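Local coordinates for protein branched-chain alpha-ketoacid decarboxylase (Lactococcus lactis, PDB 2VBF) that probably decarboxylates branched-chain and aromatic alpha-keto acids to aldehydes, using thiamine diphosphate and a magnesium ion as cofactors, at residues A228-V233 against K290-S295; K256-T261 against I356-Q361. All coordinates share one frame; numbering follows the deposited sequence. Where two conformers were deposited one is given.

Contact 1: A228-V233 against K290-S295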
# COMPACT_ATOMS: atom_id res chain seq x y z
N ALA A 228 -38.16 18.42 -26.56
CA ALA A 228 -36.84 18.90 -26.94
C ALA A 228 -36.59 18.75 -28.44
O ALA A 228 -36.93 17.73 -29.02
CB ALA A 228 -35.75 18.16 -26.15
N GLN A 229 -36.01 19.78 -29.05
CA GLN A 229 -35.59 19.76 -30.45
C GLN A 229 -34.17 19.21 -30.57
O GLN A 229 -33.78 18.71 -31.62
CB GLN A 229 -35.64 21.18 -31.03
CG GLN A 229 -36.98 21.91 -30.89
CD GLN A 229 -37.01 23.24 -31.63
OE1 GLN A 229 -36.32 24.19 -31.27
NE2 GLN A 229 -37.83 23.31 -32.68
N LYS A 230 -33.38 19.35 -29.50
CA LYS A 230 -32.00 18.90 -29.48
C LYS A 230 -31.62 18.39 -28.09
O LYS A 230 -30.85 19.04 -27.38
CB LYS A 230 -31.07 20.03 -29.91
CG LYS A 230 -29.67 19.58 -30.28
CD LYS A 230 -28.86 20.79 -30.72
CE LYS A 230 -27.49 20.44 -31.21
NZ LYS A 230 -26.94 21.61 -31.97
N PRO A 231 -32.16 17.24 -27.70
CA PRO A 231 -31.81 16.68 -26.40
C PRO A 231 -30.42 16.05 -26.44
O PRO A 231 -29.96 15.62 -27.50
CB PRO A 231 -32.86 15.60 -26.20
CG PRO A 231 -33.14 15.11 -27.57
CD PRO A 231 -33.08 16.36 -28.44
N VAL A 232 -29.77 15.97 -25.28
CA VAL A 232 -28.55 15.18 -25.16
C VAL A 232 -28.57 14.47 -23.81
O VAL A 232 -29.00 15.03 -22.79
CB VAL A 232 -27.27 16.04 -25.34
CG1 VAL A 232 -27.05 16.96 -24.15
CG2 VAL A 232 -26.02 15.13 -25.56
N VAL A 233 -28.17 13.20 -23.83
CA VAL A 233 -28.00 12.41 -22.61
C VAL A 233 -26.51 12.37 -22.29
O VAL A 233 -25.68 12.22 -23.19
CB VAL A 233 -28.52 10.97 -22.80
CG1 VAL A 233 -28.38 10.16 -21.49
CG2 VAL A 233 -29.96 10.99 -23.28
N LYS A 290 -18.49 19.37 -28.75
CA LYS A 290 -18.61 20.50 -27.83
C LYS A 290 -19.80 21.39 -28.18
O LYS A 290 -20.65 21.67 -27.34
CB LYS A 290 -17.33 21.33 -27.89
CG LYS A 290 -17.22 22.34 -26.79
CD LYS A 290 -15.78 22.80 -26.64
CE LYS A 290 -15.45 24.04 -27.44
NZ LYS A 290 -16.31 24.27 -28.62
N ASN A 291 -19.88 21.80 -29.43
CA ASN A 291 -20.98 22.65 -29.88
C ASN A 291 -22.36 22.00 -29.72
O ASN A 291 -23.32 22.69 -29.36
CB ASN A 291 -20.77 23.03 -31.34
CG ASN A 291 -19.58 23.96 -31.54
OD1 ASN A 291 -19.08 24.59 -30.60
ND2 ASN A 291 -19.12 24.05 -32.79
N PHE A 292 -22.44 20.70 -29.98
CA PHE A 292 -23.70 19.97 -29.90
C PHE A 292 -24.17 19.92 -28.45
O PHE A 292 -25.30 20.33 -28.13
CB PHE A 292 -23.53 18.55 -30.46
CG PHE A 292 -24.84 17.84 -30.71
CD1 PHE A 292 -25.33 17.69 -32.00
CD2 PHE A 292 -25.58 17.31 -29.65
CE1 PHE A 292 -26.53 17.04 -32.24
CE2 PHE A 292 -26.80 16.68 -29.88
CZ PHE A 292 -27.28 16.54 -31.18
N VAL A 293 -23.30 19.42 -27.58
CA VAL A 293 -23.64 19.28 -26.16
C VAL A 293 -24.04 20.61 -25.54
O VAL A 293 -25.03 20.69 -24.83
CB VAL A 293 -22.47 18.68 -25.34
CG1 VAL A 293 -22.83 18.66 -23.83
CG2 VAL A 293 -22.14 17.28 -25.85
N GLU A 294 -23.27 21.66 -25.83
CA GLU A 294 -23.45 22.97 -25.20
C GLU A 294 -24.56 23.82 -25.83
O GLU A 294 -24.93 24.88 -25.29
CB GLU A 294 -22.11 23.72 -25.20
CG GLU A 294 -21.03 22.96 -24.41
CD GLU A 294 -19.67 23.63 -24.39
OE1 GLU A 294 -19.49 24.69 -25.05
OE2 GLU A 294 -18.78 23.10 -23.69
N SER A 295 -25.10 23.37 -26.97
CA SER A 295 -26.29 23.99 -27.58
C SER A 295 -27.59 23.18 -27.39
O SER A 295 -28.67 23.63 -27.79
CB SER A 295 -26.04 24.24 -29.07
OG SER A 295 -25.97 23.03 -29.80
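In the beta-alpha-beta crossover of the central domain, helix 287-295 joins strand 276-279 to strand 298-302 and lies against strand 231-235, through K230, V232, F292, V293 and S295. The extended K230 side chain, its CG anti to the backbone N (chi1 -164°), runs out to the last turn of the helix and passes over the F292 ring. K230 CE sits almost exactly above the ring, 3.6 Å from the F292 centroid in a CH-pi contact. K230 NZ, 4.6 Å from that centroid and 25° off the ring normal, adds a cation-pi interaction over the same face. The ammonium also hydrogen-bonds S295, K230 NZ to S295 OG 2.8 Å, with the hydroxyl as acceptor. S295 OG in turn donates to N291 O, 2.7 Å away, so the hydroxyl accepts from the lysine and gives to the helix backbone. With an alanine in place of this lysine, the F292 face loses its methylene and ammonium, which would probably leave a gap over the ring and S295 OG without its donor. Near the plane of the ring, P231 O faces its edge, 4.1 Å from F292 CE2; this buried carbonyl has no hydrogen-bond partner in the model. Beyond the ring the contact is looser and mainly apolar: V232 points at the helix from the strand, while F292 also rests on L277 and P258. D297, in the turn just after the helix, takes the backbone NH of K230 through its carboxylate. Off the edge of the F292 ring, V232 CG2 meets V293 CG2 at 4.4 Å.

Contact 2: K256-T261 against I356-Q361; sequences KLPITT and IEYEGQ
The Y358 ring is sandwiched between P258 and the backbone of its own loop: P258 CD lies 3.7 Å above one face, offset toward the rim, and G360 N 3.4 Å above the centre of the opposite face. At the edge, in the ring plane, is Q361 O, which accepts a bond from Y358 OH at 2.6 Å, on a lone pair in the carbonyl plane. This bond fixes the end of the phenol, while the groups on both faces set the turn of the ring. The proline ring crosses the aromatic side chain at about a right angle, its CD making a CH-pi contact and its CG reaching Y358 CE2 at 3.7 Å. CG of Y358 stands anti to the backbone N (chi1 180°), which puts the ring between P258 and G360. Loop 356-361, between helices 343-348 and 379-389, packs on the turn leading from helix 245-255 into strand 259-261 in the mixed sheet of the central domain. K256, with positive phi, is the first residue beyond that helix; its carbonyl O comes within 3.5 Å of Y358 CB and accepts a hydrogen bond from Y362 OH. The end of L257 swings back toward the loop, CD1 meeting I356 CG2 at 4.3 Å. At the solvent side K256 and E357 run side by side, joined by a long salt bridge, K256 NZ to E357 OE2 3.8 Å.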
# COMPACT_ATOMS: atom_id res chain seq x y z
N LYS A 256 -33.16 6.78 -30.10
CA LYS A 256 -32.20 7.45 -30.99
C LYS A 256 -31.61 8.73 -30.41
O LYS A 256 -31.05 9.54 -31.15
CB LYS A 256 -32.81 7.73 -32.38
CG LYS A 256 -33.50 6.52 -32.97
CD LYS A 256 -33.89 6.77 -34.42
CE LYS A 256 -34.66 5.57 -35.01
NZ LYS A 256 -35.87 5.24 -34.20
N LEU A 257 -31.72 8.90 -29.09
CA LEU A 257 -31.29 10.15 -28.45
C LEU A 257 -29.78 10.32 -28.55
O LEU A 257 -29.05 9.35 -28.36
CB LEU A 257 -31.70 10.18 -26.97
CG LEU A 257 -33.19 10.39 -26.68
CD1 LEU A 257 -33.53 9.95 -25.25
CD2 LEU A 257 -33.58 11.86 -26.91
N PRO A 258 -29.31 11.54 -28.86
CA PRO A 258 -27.87 11.80 -28.80
C PRO A 258 -27.33 11.53 -27.40
O PRO A 258 -28.00 11.84 -26.41
CB PRO A 258 -27.75 13.30 -29.16
CG PRO A 258 -29.02 13.61 -29.88
CD PRO A 258 -30.06 12.74 -29.28
N ILE A 259 -26.15 10.92 -27.33
CA ILE A 259 -25.53 10.61 -26.04
C ILE A 259 -24.01 10.79 -26.06
O ILE A 259 -23.33 10.49 -27.05
CB ILE A 259 -25.88 9.17 -25.54
CG1 ILE A 259 -25.27 8.89 -24.15
CG2 ILE A 259 -25.42 8.10 -26.54
CD1 ILE A 259 -25.97 7.81 -23.37
N THR A 260 -23.51 11.30 -24.94
CA THR A 260 -22.10 11.44 -24.69
C THR A 260 -21.81 10.90 -23.29
O THR A 260 -22.74 10.67 -22.51
CB THR A 260 -21.66 12.93 -24.84
OG1 THR A 260 -20.24 13.05 -24.70
CG2 THR A 260 -22.38 13.84 -23.84
N THR A 261 -20.55 10.61 -23.00
CA THR A 261 -20.08 10.37 -21.64
C THR A 261 -18.86 11.23 -21.39
O THR A 261 -18.20 11.71 -22.33
CB THR A 261 -19.71 8.87 -21.38
OG1 THR A 261 -18.44 8.56 -21.99
CG2 THR A 261 -20.78 7.93 -21.93
N ILE A 356 -40.82 8.25 -27.56
CA ILE A 356 -39.69 9.17 -27.67
C ILE A 356 -38.84 8.75 -28.86
O ILE A 356 -38.33 7.62 -28.91
CB ILE A 356 -38.82 9.20 -26.39
CG1 ILE A 356 -39.67 9.64 -25.18
CG2 ILE A 356 -37.64 10.14 -26.58
CD1 ILE A 356 -39.05 9.32 -23.83
N GLU A 357 -38.67 9.66 -29.82
CA GLU A 357 -37.89 9.40 -31.00
C GLU A 357 -37.21 10.67 -31.50
O GLU A 357 -37.87 11.59 -32.00
CB GLU A 357 -38.76 8.78 -32.10
CG GLU A 357 -37.98 8.27 -33.29
CD GLU A 357 -38.87 7.75 -34.42
OE1 GLU A 357 -40.04 7.39 -34.15
OE2 GLU A 357 -38.37 7.71 -35.56
N TYR A 358 -35.89 10.74 -31.35
CA TYR A 358 -35.10 11.84 -31.88
C TYR A 358 -35.04 11.74 -33.41
O TYR A 358 -34.67 10.69 -33.94
CB TYR A 358 -33.69 11.83 -31.30
CG TYR A 358 -32.82 12.95 -31.81
CD1 TYR A 358 -33.07 14.28 -31.49
CD2 TYR A 358 -31.72 12.67 -32.63
CE1 TYR A 358 -32.26 15.30 -31.96
CE2 TYR A 358 -30.92 13.69 -33.10
CZ TYR A 358 -31.18 14.99 -32.76
OH TYR A 358 -30.35 15.97 -33.25
N GLU A 359 -35.37 12.83 -34.11
CA GLU A 359 -35.42 12.85 -35.57
C GLU A 359 -34.37 13.77 -36.21
O GLU A 359 -34.40 13.99 -37.42
CB GLU A 359 -36.82 13.27 -36.02
CG GLU A 359 -37.93 12.33 -35.56
CD GLU A 359 -39.32 12.82 -35.96
OE1 GLU A 359 -39.82 13.79 -35.36
OE2 GLU A 359 -39.91 12.22 -36.88
N GLY A 360 -33.47 14.32 -35.41
CA GLY A 360 -32.45 15.22 -35.90
C GLY A 360 -31.19 14.48 -36.27
O GLY A 360 -31.17 13.26 -36.38
N GLN A 361 -30.12 15.25 -36.44
CA GLN A 361 -28.83 14.73 -36.83
C GLN A 361 -27.93 14.65 -35.61
O GLN A 361 -28.26 15.17 -34.54
CB GLN A 361 -28.19 15.64 -37.88
CG GLN A 361 -28.96 15.71 -39.20
CD GLN A 361 -29.12 14.34 -39.84
OE1 GLN A 361 -30.25 13.83 -39.96
NE2 GLN A 361 -28.01 13.73 -40.23

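Both contacts belong to neighbouring parallel strands of the central-domain sheet: contact 1 engages 231-235 itself, contact 2 the residues leading into 259-261, and both lie away from the cofactor sites. Backbone bonds tie them: V233 N to P258 O and V233 O to T260 N, each 2.9 Å. Contact 1 sets a helix against a strand, contact 2 a loop against the residues leading into one. Each has a buried aromatic and apolar centre with a lysine toward solvent, but the lysine of contact 1 engages a ring and a hydroxyl, whereas that of contact 2 pairs loosely with a carboxylate. P258 links the two cores, touching F292 as well as Y358.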